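Local coordinates for protein mevalonate kinase, putative (Leishmania major, PDB 2HFS) that probably catalyses the ATP-dependent phosphorylation of (R)-mevalonate to (R)-5-phosphomevalonate, an early step in isoprenoid and sterol biosynthesis, at residues A[182-188]-A[323-329]; A[190-196]-A[316-322]; A[229-233]-A[244-248]; A[260-266]-A[283-289]. Numbering follows the deposited sequence.

Contact 1: A[182-188]-A[323-329]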
loop_
_atom_site.group_PDB
_atom_site.type_symbol
_atom_site.label_atom_id
_atom_site.label_comp_id
_atom_site.label_asym_id
_atom_site.label_seq_id
_atom_site.Cartn_x
_atom_site.Cartn_y
_atom_site.Cartn_z
ATOM N N ILE A 182 -1.057 -7.069 13.753
ATOM C CA ILE A 182 -0.014 -6.855 14.725
ATOM C C ILE A 182 -0.504 -5.803 15.703
ATOM O O ILE A 182 -0.754 -4.653 15.328
ATOM C CB ILE A 182 1.307 -6.395 14.034
ATOM C CG1 ILE A 182 1.862 -7.492 13.136
ATOM C CG2 ILE A 182 2.340 -5.958 15.075
ATOM C CD1 ILE A 182 2.990 -7.039 12.206
ATOM N N ALA A 183 -0.652 -6.208 16.963
ATOM C CA ALA A 183 -1.008 -5.271 18.032
ATOM C C ALA A 183 0.115 -4.261 18.302
ATOM O O ALA A 183 1.288 -4.634 18.402
ATOM C CB ALA A 183 -1.384 -6.039 19.315
ATOM N N PHE A 184 -0.248 -2.981 18.393
ATOM C CA PHE A 184 0.712 -1.892 18.620
ATOM C C PHE A 184 0.029 -0.708 19.305
ATOM O O PHE A 184 -1.091 -0.338 18.932
ATOM C CB PHE A 184 1.383 -1.455 17.304
ATOM C CG PHE A 184 2.605 -0.606 17.506
ATOM C CD1 PHE A 184 2.636 0.708 17.066
ATOM C CD2 PHE A 184 3.725 -1.111 18.167
ATOM C CE1 PHE A 184 3.770 1.502 17.271
ATOM C CE2 PHE A 184 4.859 -0.314 18.381
ATOM C CZ PHE A 184 4.878 0.987 17.926
ATOM N N GLN A 185 0.696 -0.113 20.295
ATOM C CA GLN A 185 0.051 0.882 21.178
ATOM C C GLN A 185 0.516 2.329 20.982
ATOM O O GLN A 185 0.211 3.205 21.806
ATOM C CB GLN A 185 0.227 0.488 22.651
ATOM C CG GLN A 185 -0.493 -0.784 23.071
ATOM C CD GLN A 185 0.016 -1.312 24.390
ATOM O OE1 GLN A 185 1.132 -1.832 24.470
ATOM N NE2 GLN A 185 -0.790 -1.177 25.433
ATOM N N GLN A 186 1.251 2.571 19.900
ATOM C CA GLN A 186 1.821 3.882 19.591
ATOM C C GLN A 186 1.501 4.328 18.159
ATOM O O GLN A 186 1.468 3.508 17.254
ATOM C CB GLN A 186 3.341 3.825 19.757
ATOM C CG GLN A 186 3.857 4.281 21.103
ATOM C CD GLN A 186 5.362 4.287 21.135
ATOM O OE1 GLN A 186 5.995 5.347 21.081
ATOM N NE2 GLN A 186 5.944 3.103 21.185
ATOM N N ARG A 187 1.278 5.627 17.960
ATOM C CA ARG A 187 1.146 6.192 16.604
ATOM C C ARG A 187 2.503 6.144 15.877
ATOM O O ARG A 187 3.541 6.404 16.489
ATOM C CB ARG A 187 0.671 7.638 16.698
ATOM C CG ARG A 187 -0.128 8.162 15.528
ATOM C CD ARG A 187 -0.539 9.628 15.685
ATOM N NE ARG A 187 -1.536 9.841 16.744
ATOM C CZ ARG A 187 -1.948 11.032 17.187
ATOM N NH1 ARG A 187 -1.449 12.158 16.686
ATOM N NH2 ARG A 187 -2.863 11.098 18.146
ATOM N N LEU A 188 2.484 5.818 14.590
ATOM C CA LEU A 188 3.642 5.932 13.715
ATOM C C LEU A 188 3.459 7.197 12.865
ATOM O O LEU A 188 2.515 7.303 12.111
ATOM C CB LEU A 188 3.714 4.718 12.774
ATOM C CG LEU A 188 4.439 3.410 13.077
ATOM C CD1 LEU A 188 4.549 3.065 14.513
ATOM C CD2 LEU A 188 4.010 2.232 12.241
ATOM N N THR A 323 0.145 8.514 8.433
ATOM C CA THR A 323 0.246 7.929 9.785
ATOM C C THR A 323 -0.319 6.518 9.853
ATOM O O THR A 323 -1.208 6.129 9.087
ATOM C CB THR A 323 -0.465 8.784 10.867
ATOM O OG1 THR A 323 -1.870 8.817 10.600
ATOM C CG2 THR A 323 -0.038 10.257 10.844
ATOM N N VAL A 324 0.214 5.751 10.794
ATOM C CA VAL A 324 -0.359 4.482 11.156
ATOM C C VAL A 324 -0.970 4.591 12.545
ATOM O O VAL A 324 -0.341 5.062 13.498
ATOM C CB VAL A 324 0.657 3.342 11.112
ATOM C CG1 VAL A 324 -0.034 2.020 11.426
ATOM C CG2 VAL A 324 1.344 3.299 9.755
ATOM N N GLN A 325 -2.214 4.140 12.633
ATOM C CA GLN A 325 -2.979 4.242 13.854
ATOM C C GLN A 325 -2.666 3.065 14.775
ATOM O O GLN A 325 -2.485 1.942 14.294
ATOM C CB GLN A 325 -4.454 4.246 13.492
ATOM C CG GLN A 325 -5.327 4.865 14.545
ATOM C CD GLN A 325 -6.788 4.682 14.229
ATOM O OE1 GLN A 325 -7.636 4.785 15.121
ATOM N NE2 GLN A 325 -7.093 4.392 12.953
ATOM N N PRO A 326 -2.591 3.316 16.084
ATOM C CA PRO A 326 -2.430 2.241 17.063
ATOM C C PRO A 326 -3.653 1.345 17.083
ATOM O O PRO A 326 -4.774 1.829 16.943
ATOM C CB PRO A 326 -2.330 2.981 18.398
ATOM C CG PRO A 326 -1.985 4.388 18.036
ATOM C CD PRO A 326 -2.646 4.640 16.732
ATOM N N SER A 327 -3.420 0.050 17.258
ATOM C CA SER A 327 -4.483 -0.944 17.294
ATOM C C SER A 327 -5.285 -0.894 18.598
ATOM O O SER A 327 -6.469 -1.215 18.612
ATOM C CB SER A 327 -3.879 -2.334 17.122
ATOM O OG SER A 327 -2.997 -2.626 18.198
ATOM N N ALA A 328 -4.622 -0.499 19.684
ATOM C CA ALA A 328 -5.195 -0.540 21.026
ATOM C C ALA A 328 -4.758 0.655 21.865
ATOM O O ALA A 328 -3.873 1.421 21.469
ATOM C CB ALA A 328 -4.807 -1.841 21.723
ATOM N N ALA A 329 -5.384 0.805 23.030
ATOM C CA ALA A 329 -4.978 1.809 24.009
ATOM C C ALA A 329 -3.717 1.343 24.734
ATOM O O ALA A 329 -3.418 0.139 24.789
ATOM C CB ALA A 329 -6.095 2.066 25.005
#

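Contact 2: A[190-196]-A[316-322]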
loop_
_atom_site.group_PDB
_atom_site.type_symbol
_atom_site.label_atom_id
_atom_site.label_comp_id
_atom_site.label_asym_id
_atom_site.label_seq_id
_atom_site.Cartn_x
_atom_site.Cartn_y
_atom_site.Cartn_z
ATOM N N LEU A 190 4.768 8.952 9.826
ATOM C CA LEU A 190 5.497 8.607 8.609
ATOM C C LEU A 190 5.662 9.769 7.641
ATOM O O LEU A 190 4.740 10.586 7.460
ATOM C CB LEU A 190 4.796 7.437 7.882
ATOM C CG LEU A 190 4.607 6.120 8.642
ATOM C CD1 LEU A 190 3.920 5.057 7.778
ATOM C CD2 LEU A 190 5.943 5.603 9.133
ATOM N N VAL A 191 6.828 9.836 6.994
ATOM C CA VAL A 191 6.976 10.695 5.815
ATOM C C VAL A 191 7.188 9.713 4.660
ATOM O O VAL A 191 8.099 8.898 4.703
ATOM C CB VAL A 191 8.180 11.675 5.894
ATOM C CG1 VAL A 191 8.237 12.515 4.641
ATOM C CG2 VAL A 191 8.068 12.595 7.103
ATOM N N VAL A 192 6.308 9.746 3.669
ATOM C CA VAL A 192 6.476 8.878 2.518
ATOM C C VAL A 192 6.811 9.758 1.327
ATOM O O VAL A 192 6.220 10.828 1.156
ATOM C CB VAL A 192 5.233 8.014 2.237
ATOM C CG1 VAL A 192 5.480 7.085 1.022
ATOM C CG2 VAL A 192 4.832 7.209 3.483
ATOM N N VAL A 193 7.768 9.318 0.514
ATOM C CA VAL A 193 8.309 10.179 -0.560
ATOM C C VAL A 193 8.217 9.469 -1.908
ATOM O O VAL A 193 8.662 8.327 -2.040
ATOM C CB VAL A 193 9.786 10.553 -0.261
ATOM C CG1 VAL A 193 10.378 11.397 -1.365
ATOM C CG2 VAL A 193 9.923 11.262 1.078
ATOM N N GLY A 194 7.656 10.137 -2.913
ATOM C CA GLY A 194 7.594 9.561 -4.236
ATOM C C GLY A 194 8.732 10.045 -5.123
ATOM O O GLY A 194 9.022 11.259 -5.151
ATOM N N THR A 195 9.355 9.121 -5.867
ATOM C CA THR A 195 10.495 9.456 -6.731
ATOM C C THR A 195 10.026 9.938 -8.105
ATOM O O THR A 195 10.784 10.590 -8.825
ATOM C CB THR A 195 11.440 8.243 -6.940
ATOM O OG1 THR A 195 10.689 7.162 -7.501
ATOM C CG2 THR A 195 11.971 7.669 -5.607
ATOM N N GLY A 196 8.793 9.576 -8.472
ATOM C CA GLY A 196 8.245 9.870 -9.807
ATOM C C GLY A 196 8.645 8.830 -10.848
ATOM O O GLY A 196 8.315 8.948 -12.031
ATOM N N ALA A 316 13.266 14.147 -3.986
ATOM C CA ALA A 316 11.988 13.962 -3.297
ATOM C C ALA A 316 10.837 14.704 -4.000
ATOM O O ALA A 316 10.373 15.762 -3.544
ATOM C CB ALA A 316 12.098 14.322 -1.822
ATOM N N LYS A 317 10.373 14.103 -5.098
ATOM C CA LYS A 317 9.389 14.701 -6.018
ATOM C C LYS A 317 8.026 15.000 -5.347
ATOM O O LYS A 317 7.397 16.026 -5.608
ATOM C CB LYS A 317 9.216 13.787 -7.244
ATOM C CG LYS A 317 8.950 14.546 -8.556
ATOM C CD LYS A 317 8.904 13.620 -9.781
ATOM C CE LYS A 317 9.046 14.404 -11.108
ATOM N NZ LYS A 317 10.473 14.640 -11.540
ATOM N N PHE A 318 7.603 14.106 -4.470
ATOM C CA PHE A 318 6.322 14.192 -3.809
ATOM C C PHE A 318 6.571 13.815 -2.373
ATOM O O PHE A 318 7.242 12.818 -2.108
ATOM C CB PHE A 318 5.329 13.217 -4.446
ATOM C CG PHE A 318 5.155 13.415 -5.934
ATOM C CD1 PHE A 318 5.691 12.505 -6.835
ATOM C CD2 PHE A 318 4.479 14.534 -6.431
ATOM C CE1 PHE A 318 5.544 12.680 -8.204
ATOM C CE2 PHE A 318 4.326 14.717 -7.806
ATOM C CZ PHE A 318 4.861 13.793 -8.683
ATOM N N ILE A 319 6.076 14.634 -1.451
ATOM C CA ILE A 319 6.266 14.375 -0.027
ATOM C C ILE A 319 4.924 14.373 0.668
ATOM O O ILE A 319 4.136 15.314 0.534
ATOM C CB ILE A 319 7.231 15.405 0.635
ATOM C CG1 ILE A 319 8.541 15.512 -0.155
ATOM C CG2 ILE A 319 7.488 15.009 2.103
ATOM C CD1 ILE A 319 9.374 16.817 0.117
ATOM N N TRP A 320 4.672 13.314 1.421
ATOM C CA TRP A 320 3.403 13.124 2.088
ATOM C C TRP A 320 3.636 12.839 3.567
ATOM O O TRP A 320 4.634 12.206 3.944
ATOM C CB TRP A 320 2.628 11.972 1.434
ATOM C CG TRP A 320 2.450 12.152 -0.054
ATOM C CD1 TRP A 320 1.813 13.194 -0.698
ATOM C CD2 TRP A 320 2.926 11.272 -1.090
ATOM N NE1 TRP A 320 1.862 13.005 -2.063
ATOM C CE2 TRP A 320 2.544 11.841 -2.336
ATOM C CE3 TRP A 320 3.655 10.073 -1.095
ATOM C CZ2 TRP A 320 2.836 11.236 -3.559
ATOM C CZ3 TRP A 320 3.953 9.467 -2.315
ATOM C CH2 TRP A 320 3.550 10.048 -3.531
ATOM N N ARG A 321 2.742 13.347 4.403
ATOM C CA ARG A 321 2.723 13.000 5.819
ATOM C C ARG A 321 1.616 11.990 5.981
ATOM O O ARG A 321 0.444 12.314 5.807
ATOM C CB ARG A 321 2.428 14.211 6.699
ATOM C CG ARG A 321 3.396 15.356 6.512
ATOM C CD ARG A 321 2.986 16.617 7.247
ATOM N NE ARG A 321 3.706 17.789 6.754
ATOM C CZ ARG A 321 4.601 18.457 7.463
ATOM N NH1 ARG A 321 4.887 18.063 8.698
ATOM N NH2 ARG A 321 5.215 19.519 6.947
ATOM N N TYR A 322 1.984 10.761 6.290
ATOM C CA TYR A 322 1.003 9.714 6.489
ATOM C C TYR A 322 1.168 9.179 7.909
ATOM O O TYR A 322 2.207 9.387 8.536
ATOM C CB TYR A 322 1.187 8.607 5.444
ATOM C CG TYR A 322 0.725 8.971 4.020
ATOM C CD1 TYR A 322 1.299 8.368 2.898
ATOM C CD2 TYR A 322 -0.291 9.906 3.812
ATOM C CE1 TYR A 322 0.865 8.688 1.581
ATOM C CE2 TYR A 322 -0.725 10.242 2.519
ATOM C CZ TYR A 322 -0.153 9.614 1.409
ATOM O OH TYR A 322 -0.586 9.917 0.130
#

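Contact 3: A[229-233]-A[244-248]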
loop_
_atom_site.group_PDB
_atom_site.type_symbol
_atom_site.label_atom_id
_atom_site.label_comp_id
_atom_site.label_asym_id
_atom_site.label_seq_id
_atom_site.Cartn_x
_atom_site.Cartn_y
_atom_site.Cartn_z
ATOM N N ILE A 229 16.499 -9.343 11.266
ATOM C CA ILE A 229 15.972 -7.977 11.380
ATOM C C ILE A 229 14.465 -7.964 11.656
ATOM O O ILE A 229 14.011 -7.239 12.543
ATOM C CB ILE A 229 16.332 -7.117 10.133
ATOM C CG1 ILE A 229 17.842 -6.851 10.085
ATOM C CG2 ILE A 229 15.584 -5.773 10.149
ATOM C CD1 ILE A 229 18.320 -6.352 8.760
ATOM N N VAL A 230 13.700 -8.771 10.920
ATOM C CA VAL A 230 12.245 -8.768 11.080
ATOM C C VAL A 230 11.834 -9.316 12.455
ATOM O O VAL A 230 10.926 -8.795 13.085
ATOM C CB VAL A 230 11.500 -9.442 9.883
ATOM C CG1 VAL A 230 11.801 -10.943 9.794
ATOM C CG2 VAL A 230 10.025 -9.164 9.956
ATOM N N SER A 231 12.543 -10.347 12.923
ATOM C CA SER A 231 12.346 -10.903 14.265
ATOM C C SER A 231 12.473 -9.797 15.296
ATOM O O SER A 231 11.636 -9.634 16.206
ATOM C CB SER A 231 13.409 -11.977 14.517
ATOM O OG SER A 231 13.260 -12.581 15.790
ATOM N N GLN A 232 13.535 -9.024 15.143
ATOM C CA GLN A 232 13.812 -7.950 16.059
ATOM C C GLN A 232 12.788 -6.833 15.894
ATOM O O GLN A 232 12.358 -6.250 16.883
ATOM C CB GLN A 232 15.244 -7.466 15.881
ATOM C CG GLN A 232 16.278 -8.504 16.336
ATOM C CD GLN A 232 17.698 -7.977 16.277
ATOM O OE1 GLN A 232 18.322 -7.978 15.217
ATOM N NE2 GLN A 232 18.216 -7.531 17.419
ATOM N N ALA A 233 12.370 -6.567 14.657
ATOM C CA ALA A 233 11.347 -5.545 14.394
ATOM C C ALA A 233 10.030 -5.846 15.110
ATOM O O ALA A 233 9.407 -4.961 15.711
ATOM C CB ALA A 233 11.126 -5.385 12.902
ATOM N N ARG A 244 14.561 1.860 18.056
ATOM C CA ARG A 244 15.103 0.600 17.594
ATOM C C ARG A 244 14.416 0.167 16.311
ATOM O O ARG A 244 15.058 -0.370 15.397
ATOM C CB ARG A 244 14.920 -0.478 18.650
ATOM C CG ARG A 244 15.340 -1.843 18.159
ATOM C CD ARG A 244 15.723 -2.810 19.243
ATOM N NE ARG A 244 15.414 -4.186 18.851
ATOM C CZ ARG A 244 14.408 -4.898 19.352
ATOM N NH1 ARG A 244 13.602 -4.389 20.293
ATOM N NH2 ARG A 244 14.216 -6.135 18.933
ATOM N N LEU A 245 13.103 0.374 16.252
ATOM C CA LEU A 245 12.365 0.073 15.045
ATOM C C LEU A 245 12.998 0.807 13.864
ATOM O O LEU A 245 13.178 0.224 12.796
ATOM C CB LEU A 245 10.885 0.435 15.190
ATOM C CG LEU A 245 10.029 -0.017 13.995
ATOM C CD1 LEU A 245 9.820 -1.522 13.992
ATOM C CD2 LEU A 245 8.689 0.720 13.944
ATOM N N GLY A 246 13.356 2.068 14.076
ATOM C CA GLY A 246 13.972 2.894 13.037
ATOM C C GLY A 246 15.329 2.387 12.576
ATOM O O GLY A 246 15.602 2.274 11.378
ATOM N N GLN A 247 16.193 2.082 13.541
ATOM C CA GLN A 247 17.478 1.468 13.245
ATOM C C GLN A 247 17.355 0.189 12.386
ATOM O O GLN A 247 18.166 -0.031 11.480
ATOM C CB GLN A 247 18.261 1.211 14.538
ATOM C CG GLN A 247 19.731 0.786 14.307
ATOM C CD GLN A 247 20.397 1.478 13.111
ATOM O OE1 GLN A 247 20.398 2.725 12.995
ATOM N NE2 GLN A 247 20.964 0.665 12.211
ATOM N N LEU A 248 16.344 -0.626 12.667
ATOM C CA LEU A 248 16.077 -1.871 11.938
ATOM C C LEU A 248 15.621 -1.603 10.502
ATOM O O LEU A 248 16.038 -2.297 9.576
ATOM C CB LEU A 248 15.043 -2.729 12.687
ATOM C CG LEU A 248 15.533 -3.368 14.004
ATOM C CD1 LEU A 248 14.391 -3.602 14.953
ATOM C CD2 LEU A 248 16.310 -4.666 13.752
#

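Contact 4: A[260-266]-A[283-289]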
loop_
_atom_site.group_PDB
_atom_site.type_symbol
_atom_site.label_atom_id
_atom_site.label_comp_id
_atom_site.label_asym_id
_atom_site.label_seq_id
_atom_site.Cartn_x
_atom_site.Cartn_y
_atom_site.Cartn_z
ATOM N N ASP A 260 20.336 -5.287 -4.892
ATOM C CA ASP A 260 20.288 -4.373 -6.022
ATOM C C ASP A 260 18.868 -3.905 -6.378
ATOM O O ASP A 260 18.492 -3.906 -7.561
ATOM C CB ASP A 260 20.961 -5.050 -7.228
ATOM C CG ASP A 260 21.143 -4.122 -8.404
ATOM O OD1 ASP A 260 21.415 -2.927 -8.193
ATOM O OD2 ASP A 260 21.023 -4.523 -9.586
ATOM N N VAL A 261 18.066 -3.554 -5.369
ATOM C CA VAL A 261 16.734 -2.985 -5.648
ATOM C C VAL A 261 16.586 -1.519 -5.237
ATOM O O VAL A 261 15.493 -0.973 -5.298
ATOM C CB VAL A 261 15.556 -3.845 -5.085
ATOM C CG1 VAL A 261 15.604 -5.286 -5.641
ATOM C CG2 VAL A 261 15.531 -3.853 -3.553
ATOM N N SER A 262 17.676 -0.870 -4.837
ATOM C CA SER A 262 17.624 0.596 -4.641
ATOM C C SER A 262 17.977 1.332 -5.937
ATOM O O SER A 262 18.048 0.710 -6.995
ATOM C CB SER A 262 18.486 1.064 -3.456
ATOM O OG SER A 262 18.275 2.459 -3.202
ATOM N N CYS A 263 18.167 2.648 -5.846
ATOM C CA CYS A 263 18.615 3.493 -6.946
ATOM C C CYS A 263 19.092 4.869 -6.414
ATOM O O CYS A 263 18.824 5.219 -5.267
ATOM C CB CYS A 263 17.495 3.643 -7.982
ATOM S SG CYS A 263 16.114 4.676 -7.448
ATOM N N ARG A 264 19.779 5.644 -7.249
ATOM C CA ARG A 264 20.306 6.967 -6.871
ATOM C C ARG A 264 19.260 7.862 -6.184
ATOM O O ARG A 264 19.547 8.517 -5.170
ATOM C CB ARG A 264 20.863 7.676 -8.118
ATOM C CG ARG A 264 21.336 9.100 -7.907
ATOM C CD ARG A 264 21.555 9.883 -9.228
ATOM N NE ARG A 264 20.287 10.254 -9.866
ATOM C CZ ARG A 264 20.134 10.574 -11.155
ATOM N NH1 ARG A 264 21.166 10.568 -11.996
ATOM N NH2 ARG A 264 18.926 10.888 -11.610
ATOM N N GLU A 265 18.060 7.892 -6.758
ATOM C CA GLU A 265 16.978 8.741 -6.263
ATOM C C GLU A 265 16.521 8.290 -4.874
ATOM O O GLU A 265 16.329 9.106 -3.978
ATOM C CB GLU A 265 15.802 8.765 -7.243
ATOM C CG GLU A 265 16.109 9.456 -8.564
ATOM C CD GLU A 265 16.763 8.529 -9.576
ATOM O OE1 GLU A 265 16.917 7.319 -9.277
ATOM O OE2 GLU A 265 17.099 9.004 -10.684
ATOM N N LEU A 266 16.367 6.989 -4.701
ATOM C CA LEU A 266 16.031 6.454 -3.393
ATOM C C LEU A 266 17.129 6.729 -2.372
ATOM O O LEU A 266 16.850 7.105 -1.241
ATOM C CB LEU A 266 15.727 4.955 -3.480
ATOM C CG LEU A 266 14.367 4.616 -4.108
ATOM C CD1 LEU A 266 14.286 3.121 -4.366
ATOM C CD2 LEU A 266 13.219 5.085 -3.221
ATOM N N LEU A 283 13.706 2.407 1.295
ATOM C CA LEU A 283 12.797 2.206 0.176
ATOM C C LEU A 283 11.624 1.360 0.658
ATOM O O LEU A 283 11.763 0.583 1.594
ATOM C CB LEU A 283 13.483 1.513 -0.994
ATOM C CG LEU A 283 14.002 0.080 -0.924
ATOM C CD1 LEU A 283 12.944 -1.047 -1.165
ATOM C CD2 LEU A 283 15.103 0.003 -2.008
ATOM N N SER A 284 10.477 1.510 0.010
ATOM C CA SER A 284 9.287 0.748 0.397
ATOM C C SER A 284 8.678 0.122 -0.841
ATOM O O SER A 284 8.225 0.838 -1.728
ATOM C CB SER A 284 8.255 1.657 1.068
ATOM O OG SER A 284 7.079 0.923 1.375
ATOM N N GLY A 285 8.670 -1.206 -0.897
ATOM C CA GLY A 285 8.008 -1.903 -1.992
ATOM C C GLY A 285 8.998 -2.371 -3.032
ATOM O O GLY A 285 10.059 -2.887 -2.696
ATOM N N THR A 286 8.647 -2.168 -4.300
ATOM C CA THR A 286 9.405 -2.735 -5.425
ATOM C C THR A 286 10.836 -2.216 -5.486
ATOM O O THR A 286 11.748 -2.961 -5.814
ATOM C CB THR A 286 8.667 -2.459 -6.753
ATOM O OG1 THR A 286 7.429 -3.167 -6.750
ATOM C CG2 THR A 286 9.427 -3.025 -7.972
ATOM N N GLY A 287 11.017 -0.943 -5.163
ATOM C CA GLY A 287 12.311 -0.284 -5.278
ATOM C C GLY A 287 12.597 0.122 -6.707
ATOM O O GLY A 287 11.728 -0.002 -7.589
ATOM N N ARG A 288 13.829 0.588 -6.942
ATOM C CA ARG A 288 14.293 1.068 -8.260
ATOM C C ARG A 288 13.368 2.172 -8.782
ATOM O O ARG A 288 13.060 2.243 -9.976
ATOM C CB ARG A 288 14.404 -0.080 -9.281
ATOM C CG ARG A 288 15.252 -1.277 -8.825
ATOM C CD ARG A 288 15.508 -2.278 -9.950
ATOM N NE ARG A 288 16.553 -3.245 -9.622
ATOM C CZ ARG A 288 16.727 -4.404 -10.262
ATOM N NH1 ARG A 288 15.922 -4.740 -11.266
ATOM N NH2 ARG A 288 17.707 -5.230 -9.901
ATOM N N GLY A 289 12.898 3.008 -7.861
ATOM C CA GLY A 289 11.846 3.974 -8.153
ATOM C C GLY A 289 10.800 3.903 -7.059
ATOM O O GLY A 289 11.074 3.437 -5.949
HETATM O O HOH W 1 19.405 -7.320 -10.599
#

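Contact 1: A[182-188]-A[323-329]
How two segments stay paired after regular strand geometry stops is well illustrated by residues 182-188 and 323-329. The last regular step is the antiparallel hydrogen-bonded pair Leu188-Val324: Leu188 N reaches Val324 O at 3.1 Å, and Val324 N returns to Leu188 O at 3.1 Å. Their side chains lie on the same face of the sheet. Leu188, with chi2 near 28° and thus between wells, places CD2 3.7 Å from Val324 CB.

Pro326 then interrupts the pairing, since it has no backbone NH to offer. Its CA-to-CB bond points toward the partner segment, and CG lies 3.5 Å from both Arg187 N and Gln186 C. Beyond it the p rotamer of Ser327 turns the hydroxyl back, so that OG accepts from Phe184 N at 2.8 Å while Ser327 N donates to Phe184 O at 2.9 Å. Gln185, m at chi1 and t at chi2, stretches along the surface to give a hydrogen bond from NE2 to Ala329 O at 3.0 Å, close to the C-terminus.

Gln186 points away and binds Gly240 O through NE2. The t rotamer of Phe184 packs on Leu237 and Leu242 of helices 216-239 and 242-258, while Leu188 and Val324 both touch Leu167 of strand 166-172, and Val324 also meets Ala39 and Ile41 of strand 36-52.

Contact 2: A[190-196]-A[316-322]
Val191, Val193 and Ile319 form the apolar centre on one face of this strand pair: Val191 CG1 lies 3.6 Å from Ile319 CG2, and Val193 CG1 lies 3.4 Å from Ala316 CB. Helix 299-312 covers this face. On the reverse face Val192 sits between two aromatic residues, its CG1 4.1 Å from Trp320 CE3 and its CG2 3.8 Å from Tyr322 CD1. Gly194 leaves room beside Trp320, whose CH2 would be only 3.0 Å from an ideal CB.

Six backbone hydrogen bonds join the two strands, from Leu190 N to Tyr322 O (2.9 Å) as far as Gly194 N to Phe318 O (2.8 Å) and the longer Phe318 N to Gly194 O (3.3 Å). There Lys317 and Phe318 both oppose Gly194, a classic beta bulge. At the polar margin Arg321 forms a salt bridge with Asp303. An antiparallel edge pair of this kind, backed by a helix, belongs to the alpha+beta C-terminal domain of GHMP kinases, with its four-stranded antiparallel sheet.

Contact 3: A[229-233]-A[244-248]
Leu248 loses more surface to this contact than any other residue, and the rest of the interface can be read from it. It points straight at the opposing helix, and its m,t rotamer spreads the two methyls over Ile229 and the residues about one turn further on, Gln232 and Ala233. CD2 lies 3.7 Å from Gln232 CB and 3.8 Å from Ile229 CG2, whereas CD1 lies 3.6 Å from Ala233 N and 4.2 Å from Ala233 CB. The small alanine lets the leucine approach the helix backbone. One turn earlier, Leu245 CD1 adds a looser contact with Ala233 CB at 4.2 Å.

The general form is an antiparallel helical hairpin: helices 216-239 and 242-258 follow each other almost directly in the chain, and the two short segments run at 163° with axes 9.7 Å apart. Phe25 of strand 17-25 touches Ile229, Ala233, Leu245 and Leu248, so one aromatic side chain from that strand packs against the apolar side of the hairpin.

Gln232 is the second most covered residue. Its CB meets Leu248, and the CB also lies 3.5 Å from Arg244 NH2. Arg244, third in buried area, extends across the gap between the helices. Although Arg244 NH2 comes within 2.8 Å of Gln232 O, the angle is too poor for a hydrogen bond; the guanidinium finds its charged partner in Glu235, with which NH2 forms a salt bridge.

Contact 4: A[260-266]-A[283-289]
The sequence LSGTGRG at 283-289 fits the glycine-rich third motif of GHMP kinases, a loop that in relatives lies beside the active site; here it rests against the turn between two helices. Arg288 makes the principal link. Its NE and NH2 both donate to Asp260 O, at 2.9 and 2.8 Å, and NH2 also forms a salt bridge of 3.4 Å with Asp260 OD2. Asp260, with positive phi, is the C-prime residue of the Schellman motif that ends helix 242-258. Arg288 N adds a weak hydrogen bond to Val261 O (2.8 Å). Beside it Gly287 leaves no room for a side chain, since an ideal CB would clash with Val261 O. Leu266 CD1 packs 3.8 Å from Leu283 CB.

Cys263 N-caps helix 264-275, its SG accepting from Leu266 N at 3.6 Å. Helix 201-214 flanks the contact, giving Asp207 to Arg288 and Val204 to Val261, while Ser284 pairs with Ile291 of strand 291-296.

Overall arrangement
Contact 1 closes the longest loop, contact 2 is nested within it, and contacts 3 and 4 follow in series inside both. Contacts 1 and 2 continue each other along strand 318-324, their centres about 21 Å apart, with Val324 CG2 3.7 Å from Leu190 CD1. The second segment of contact 4 starts on strand 280-284, at the opposite edge of the same sheet; contacts 4 and 2 have centres about 13 Å apart and touch through Thr195 and Leu266. Contact 3, about 19 Å from contact 4 between centres, pairs the hairpin helices just before helix 264-275. Contacts 1 and 2 hold the edge strand, while contact 4 sets the glycine-rich loop against an interhelical turn.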